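Long-range contact in putative methylthioribose-1-phosphate isomerase (Pyrococcus horikoshii OT3, PDB 6A34), which probably interconverts 5-methylthioribose 1-phosphate and 5-methylthioribulose 1-phosphate, an isomerisation in the methionine salvage pathway: residues F275-L281 / L331-D337. Coordinates in Å, arbitrary orientation, origin at the centre of the assembly. Residues are numbered along the deposited sequence.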
loop_
_atom_site.group_PDB
_atom_site.type_symbol
_atom_site.label_atom_id
_atom_site.label_comp_id
_atom_site.label_asym_id
_atom_site.label_seq_id
_atom_site.Cartn_x
_atom_site.Cartn_y
_atom_site.Cartn_z
ATOM N N PHE A 275 12.675 -6.225 15.497
ATOM C CA PHE A 275 12.775 -5.693 14.174
ATOM C C PHE A 275 14.239 -5.748 13.728
ATOM O O PHE A 275 15.102 -5.051 14.297
ATOM C CB PHE A 275 12.260 -4.251 14.206
ATOM C CG PHE A 275 12.332 -3.526 12.897
ATOM C CD1 PHE A 275 11.306 -3.617 11.983
ATOM C CD2 PHE A 275 13.439 -2.789 12.560
ATOM C CE1 PHE A 275 11.377 -2.946 10.774
ATOM C CE2 PHE A 275 13.504 -2.114 11.354
ATOM C CZ PHE A 275 12.485 -2.205 10.456
ATOM N N PHE A 276 14.510 -6.559 12.710
ATOM C CA PHE A 276 15.874 -6.785 12.214
ATOM C C PHE A 276 16.022 -6.394 10.749
ATOM O O PHE A 276 15.130 -6.632 9.937
ATOM C CB PHE A 276 16.249 -8.253 12.324
ATOM C CG PHE A 276 16.383 -8.774 13.729
ATOM C CD1 PHE A 276 15.280 -9.255 14.417
ATOM C CD2 PHE A 276 17.620 -8.830 14.335
ATOM C CE1 PHE A 276 15.416 -9.762 15.700
ATOM C CE2 PHE A 276 17.756 -9.334 15.616
ATOM C CZ PHE A 276 16.655 -9.813 16.292
ATOM N N ALA A 277 17.190 -5.845 10.431
ATOM C CA ALA A 277 17.708 -5.718 9.091
ATOM C C ALA A 277 18.725 -6.842 8.879
ATOM O O ALA A 277 19.424 -7.228 9.820
ATOM C CB ALA A 277 18.375 -4.366 8.922
ATOM N N VAL A 278 18.799 -7.356 7.653
ATOM C CA VAL A 278 19.752 -8.360 7.268
ATOM C C VAL A 278 20.388 -7.886 5.962
ATOM O O VAL A 278 19.656 -7.508 5.019
ATOM C CB VAL A 278 19.111 -9.759 7.134
ATOM C CG1 VAL A 278 17.847 -9.761 6.284
ATOM C CG2 VAL A 278 20.098 -10.789 6.593
ATOM N N ALA A 279 21.729 -7.857 5.933
ATOM C CA ALA A 279 22.519 -7.505 4.750
ATOM C C ALA A 279 23.965 -7.959 4.909
ATOM O O ALA A 279 24.436 -8.096 6.038
ATOM C CB ALA A 279 22.482 -6.037 4.533
ATOM N N PRO A 280 24.706 -8.177 3.794
ATOM C CA PRO A 280 26.135 -8.483 3.856
ATOM C C PRO A 280 26.943 -7.232 4.206
ATOM O O PRO A 280 26.431 -6.127 4.036
ATOM C CB PRO A 280 26.455 -9.003 2.445
ATOM C CG PRO A 280 25.442 -8.326 1.552
ATOM C CD PRO A 280 24.216 -8.080 2.411
ATOM N N LEU A 281 28.178 -7.422 4.695
ATOM C CA LEU A 281 29.113 -6.328 5.063
ATOM C C LEU A 281 29.262 -5.283 3.943
ATOM O O LEU A 281 29.387 -4.098 4.223
ATOM C CB LEU A 281 30.476 -6.911 5.444
ATOM C CG LEU A 281 30.811 -6.857 6.936
ATOM C CD1 LEU A 281 29.701 -7.464 7.771
ATOM C CD2 LEU A 281 32.132 -7.547 7.217
ATOM N N LEU A 331 16.121 -0.486 15.449
ATOM C CA LEU A 331 16.680 -1.835 15.162
ATOM C C LEU A 331 16.938 -2.597 16.463
ATOM O O LEU A 331 17.577 -2.102 17.362
ATOM C CB LEU A 331 17.978 -1.736 14.367
ATOM C CG LEU A 331 17.842 -1.413 12.889
ATOM C CD1 LEU A 331 19.179 -0.975 12.301
ATOM C CD2 LEU A 331 17.319 -2.615 12.128
ATOM N N THR A 332 16.493 -3.854 16.498
ATOM C CA THR A 332 16.862 -4.778 17.548
ATOM C C THR A 332 18.286 -5.290 17.273
ATOM O O THR A 332 19.049 -5.475 18.166
ATOM C CB THR A 332 15.840 -5.911 17.650
ATOM O OG1 THR A 332 14.537 -5.352 17.809
ATOM C CG2 THR A 332 16.153 -6.848 18.794
ATOM N N GLY A 333 18.592 -5.583 16.015
ATOM C CA GLY A 333 19.913 -6.005 15.594
ATOM C C GLY A 333 20.070 -5.963 14.087
ATOM O O GLY A 333 19.087 -5.797 13.347
ATOM N N ILE A 334 21.316 -6.092 13.635
ATOM C CA ILE A 334 21.616 -6.144 12.223
ATOM C C ILE A 334 22.285 -7.496 11.931
ATOM O O ILE A 334 23.388 -7.766 12.403
ATOM C CB ILE A 334 22.515 -4.980 11.769
ATOM C CG1 ILE A 334 21.870 -3.620 12.013
ATOM C CG2 ILE A 334 22.898 -5.177 10.319
ATOM C CD1 ILE A 334 22.739 -2.435 11.630
ATOM N N ILE A 335 21.613 -8.311 11.121
ATOM C CA ILE A 335 22.087 -9.619 10.777
ATOM C C ILE A 335 22.984 -9.469 9.551
ATOM O O ILE A 335 22.530 -8.982 8.522
ATOM C CB ILE A 335 20.922 -10.590 10.533
ATOM C CG1 ILE A 335 19.941 -10.616 11.701
ATOM C CG2 ILE A 335 21.461 -11.981 10.242
ATOM C CD1 ILE A 335 18.562 -11.082 11.331
ATOM N N THR A 336 24.263 -9.829 9.704
ATOM C CA THR A 336 25.226 -9.781 8.612
ATOM C C THR A 336 25.798 -11.179 8.364
ATOM O O THR A 336 25.557 -12.115 9.116
ATOM C CB THR A 336 26.395 -8.824 8.865
ATOM O OG1 THR A 336 27.352 -9.501 9.673
ATOM C CG2 THR A 336 25.967 -7.513 9.477
ATOM N N ASP A 337 26.581 -11.287 7.288
ATOM C CA ASP A 337 27.202 -12.557 6.890
ATOM C C ASP A 337 28.404 -12.845 7.800
ATOM O O ASP A 337 29.018 -13.886 7.629
ATOM C CB ASP A 337 27.636 -12.525 5.426
ATOM C CG ASP A 337 28.684 -11.463 5.142
ATOM O OD1 ASP A 337 28.394 -10.259 5.370
ATOM O OD2 ASP A 337 29.786 -11.848 4.698
#
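Two parallel strands, 275-278 and 333-336, pair as neighbours in the buried central sheet of the Rossmann-like domain. The backbones come closest at Val278 and Ile335 (CA-CA 4.4 Å), toward the C-terminal ends of the strands. Here Ile335 N donates to Ala277 O (2.8 Å) and Ala279 N to Ile335 O (2.9 Å), so Ile335 bonds through both its amide and its carbonyl. Toward the start the strands part, and the bond from Ala277 N to Gly333 O is weak at 3.5 Å. There Thr332 takes over, its N bonding to Phe275 O (2.9 Å) and its OG1 accepting from Phe275 N (3.1 Å). On one face Ile335 touches both Phe276 (CD1 to Phe276 CB, 3.8 Å) and Val278 (CB to Val278 CB, 3.9 Å), and helix 125-157 packs on Phe276 and Val278; the Phe276 ring also lies with one face against Thr332 CB. On the other, Leu331 CD2 touches Ala277 CB (3.8 Å). Beyond the strands, Asp337 OD1 accepts from Leu281 N (2.9 Å) while its OD2 forms a salt bridge with Arg149. The pairing thus rests on backbone bonds within an apolar core, with side-chain oxygens of Thr332 and Asp337 satisfying main-chain amides at its two ends.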